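Local coordinates for protein chloramphenicol acetyltransferase (Bacteroides thetaiotaomicron, PDB 2I9D) that probably transfers an acetyl group to a hydroxyl of chloramphenicol, at residues 48-52 against 53-57. Sequence-based numbering, arbitrary orientation.
Sequences AGQSF and FLHYL
Phe52 lays one face of its ring against the edge of Tyr56, CD2 of the tyrosine sitting 3.7 Å from Phe52 CE2 and offset toward the rim. This is a T-shaped pair, planes 78° apart, built across the first turn of helix 52-66, with Ser51 at the N-cap. Tyr56 reaches it because its CG stands between backbone N and carbonyl carbon (chi1 67°), which sends the ring back along the helix. The backbone beneath the pair is tied by Tyr56 N to Phe52 O, 3.1 Å, with an N-H...O angle of 159°. At the cap itself the hold is looser: Ser51 O takes weak bonds from both Leu54 N and His55 N. CD2 at the edge of the His55 ring also meets Ser51 O, which lies in the ring plane at 3.4 Å, and Gln50 NE2 lies near the same plane, 2.9 Å from His55 NE2, at an angle too poor for a hydrogen bond. Just upstream, Gly49 ends helix 39-47 in a Schellman motif, and Phe52 and His55 pack back onto that helix, while Leu54 meets helix 111-124. A water accepts from Phe53 N at 2.9 Å and makes a weak, 3.5 Å bond with Ser51 OG.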
ATOM      1  N   ALA A  48     -15.946 -30.645  -0.879  1.00 45.25           N
ATOM      2  CA  ALA A  48     -17.180 -30.491  -0.105  1.00 44.19           C
ATOM      3  C   ALA A  48     -18.274 -29.724  -0.842  1.00 43.87           C
ATOM      4  O   ALA A  48     -19.357 -29.515  -0.299  1.00 44.57           O
ATOM      5  CB  ALA A  48     -16.887 -29.857   1.242  1.00 44.24           C
ATOM      6  N   GLY A  49     -18.011 -29.323  -2.085  1.00 43.45           N
ATOM      7  CA  GLY A  49     -18.958 -28.493  -2.856  1.00 42.55           C
ATOM      8  C   GLY A  49     -19.241 -27.124  -2.225  1.00 41.70           C
ATOM      9  O   GLY A  49     -20.280 -26.522  -2.472  1.00 42.10           O
ATOM     10  N   GLN A  50     -18.295 -26.626  -1.436  1.00 40.45           N
ATOM     11  CA  GLN A  50     -18.464 -25.405  -0.642  1.00 39.21           C
ATOM     12  C   GLN A  50     -17.838 -24.150  -1.255  1.00 38.31           C
ATOM     13  O   GLN A  50     -17.045 -24.227  -2.194  1.00 38.17           O
ATOM     14  CB  GLN A  50     -17.883 -25.626   0.757  1.00 39.13           C
ATOM     15  CG  GLN A  50     -18.650 -26.652   1.554  1.00 38.69           C
ATOM     16  CD  GLN A  50     -18.070 -26.884   2.911  1.00 39.30           C
ATOM     17  OE1 GLN A  50     -18.798 -27.132   3.865  1.00 41.16           O
ATOM     18  NE2 GLN A  50     -16.760 -26.814   3.017  1.00 38.17           N
ATOM     19  N   SER A  51     -18.202 -22.992  -0.705  1.00 37.35           N
ATOM     20  CA  SER A  51     -17.635 -21.711  -1.116  1.00 35.44           C
ATOM     21  C   SER A  51     -16.208 -21.512  -0.565  1.00 33.96           C
ATOM     22  O   SER A  51     -15.983 -21.516   0.652  1.00 33.27           O
ATOM     23  CB  SER A  51     -18.564 -20.589  -0.682  1.00 35.68           C
ATOM     24  OG  SER A  51     -18.035 -19.323  -1.026  1.00 38.91           O
ATOM     25  N   PHE A  52     -15.235 -21.376  -1.467  1.00 32.79           N
ATOM     26  CA  PHE A  52     -13.851 -21.144  -1.050  1.00 31.48           C
ATOM     27  C   PHE A  52     -13.739 -19.804  -0.273  1.00 31.04           C
ATOM     28  O   PHE A  52     -12.999 -19.693   0.721  1.00 30.88           O
ATOM     29  CB  PHE A  52     -12.947 -21.175  -2.278  1.00 31.63           C
ATOM     30  CG  PHE A  52     -11.502 -20.813  -1.999  1.00 31.70           C
ATOM     31  CD1 PHE A  52     -10.752 -21.527  -1.073  1.00 31.35           C
ATOM     32  CD2 PHE A  52     -10.891 -19.766  -2.688  1.00 32.72           C
ATOM     33  CE1 PHE A  52      -9.417 -21.188  -0.810  1.00 31.28           C
ATOM     34  CE2 PHE A  52      -9.547 -19.436  -2.438  1.00 31.53           C
ATOM     35  CZ  PHE A  52      -8.822 -20.159  -1.498  1.00 30.99           C
ATOM     36  N   PHE A  53     -14.513 -18.813  -0.718  1.00 30.38           N
ATOM     37  CA  PHE A  53     -14.665 -17.515  -0.026  1.00 30.30           C
ATOM     38  C   PHE A  53     -14.902 -17.635   1.499  1.00 30.31           C
ATOM     39  O   PHE A  53     -14.252 -16.968   2.303  1.00 30.64           O
ATOM     40  CB  PHE A  53     -15.761 -16.671  -0.713  1.00 29.57           C
ATOM     41  CG  PHE A  53     -16.176 -15.469   0.075  1.00 30.76           C
ATOM     42  CD1 PHE A  53     -15.335 -14.339   0.160  1.00 29.94           C
ATOM     43  CD2 PHE A  53     -17.388 -15.457   0.765  1.00 28.59           C
ATOM     44  CE1 PHE A  53     -15.715 -13.217   0.909  1.00 30.43           C
ATOM     45  CE2 PHE A  53     -17.776 -14.334   1.501  1.00 29.44           C
ATOM     46  CZ  PHE A  53     -16.928 -13.214   1.580  1.00 29.15           C
ATOM     47  N   LEU A  54     -15.818 -18.519   1.891  1.00 30.67           N
ATOM     48  CA  LEU A  54     -16.129 -18.737   3.293  1.00 30.47           C
ATOM     49  C   LEU A  54     -15.023 -19.468   4.034  1.00 30.44           C
ATOM     50  O   LEU A  54     -14.870 -19.287   5.253  1.00 30.53           O
ATOM     51  CB  LEU A  54     -17.494 -19.451   3.456  1.00 30.77           C
ATOM     52  CG  LEU A  54     -18.694 -18.578   3.038  1.00 30.88           C
ATOM     53  CD1 LEU A  54     -19.996 -19.390   3.000  1.00 30.85           C
ATOM     54  CD2 LEU A  54     -18.814 -17.326   3.923  1.00 29.13           C
ATOM     55  N   HIS A  55     -14.242 -20.272   3.312  1.00 30.24           N
ATOM     56  CA  HIS A  55     -13.066 -20.914   3.912  1.00 30.34           C
ATOM     57  C   HIS A  55     -11.981 -19.907   4.316  1.00 29.24           C
ATOM     58  O   HIS A  55     -11.464 -19.981   5.412  1.00 29.67           O
ATOM     59  CB  HIS A  55     -12.480 -21.987   2.986  1.00 30.55           C
ATOM     60  CG  HIS A  55     -13.156 -23.315   3.091  1.00 33.65           C
ATOM     61  ND1 HIS A  55     -12.548 -24.422   3.661  1.00 36.34           N
ATOM     62  CD2 HIS A  55     -14.387 -23.723   2.692  1.00 34.28           C
ATOM     63  CE1 HIS A  55     -13.377 -25.449   3.610  1.00 34.81           C
ATOM     64  NE2 HIS A  55     -14.498 -25.051   3.029  1.00 37.25           N
ATOM     65  N   TYR A  56     -11.626 -18.973   3.434  1.00 28.45           N
ATOM     66  CA  TYR A  56     -10.639 -17.961   3.821  1.00 27.69           C
ATOM     67  C   TYR A  56     -11.207 -16.855   4.701  1.00 27.26           C
ATOM     68  O   TYR A  56     -10.482 -16.290   5.519  1.00 26.19           O
ATOM     69  CB  TYR A  56      -9.799 -17.435   2.642  1.00 27.63           C
ATOM     70  CG  TYR A  56     -10.489 -16.616   1.569  1.00 27.64           C
ATOM     71  CD1 TYR A  56     -10.929 -15.291   1.815  1.00 26.27           C
ATOM     72  CD2 TYR A  56     -10.627 -17.126   0.282  1.00 25.10           C
ATOM     73  CE1 TYR A  56     -11.531 -14.529   0.794  1.00 25.20           C
ATOM     74  CE2 TYR A  56     -11.223 -16.371  -0.741  1.00 26.11           C
ATOM     75  CZ  TYR A  56     -11.658 -15.085  -0.480  1.00 27.16           C
ATOM     76  OH  TYR A  56     -12.236 -14.367  -1.495  1.00 30.22           O
ATOM     77  N   LEU A  57     -12.512 -16.602   4.579  1.00 27.68           N
ATOM     78  CA  LEU A  57     -13.177 -15.650   5.457  1.00 28.09           C
ATOM     79  C   LEU A  57     -13.094 -16.153   6.898  1.00 28.88           C
ATOM     80  O   LEU A  57     -12.772 -15.390   7.836  1.00 28.98           O
ATOM     81  CB  LEU A  57     -14.631 -15.411   5.020  1.00 28.00           C
ATOM     82  CG  LEU A  57     -15.325 -14.167   5.599  1.00 27.79           C
ATOM     83  CD1 LEU A  57     -14.714 -12.909   4.970  1.00 27.01           C
ATOM     84  CD2 LEU A  57     -16.864 -14.176   5.356  1.00 26.40           C
TER
HETATM   85  O   HOH W   1     -15.619 -18.826  -3.447  1.00 32.69           O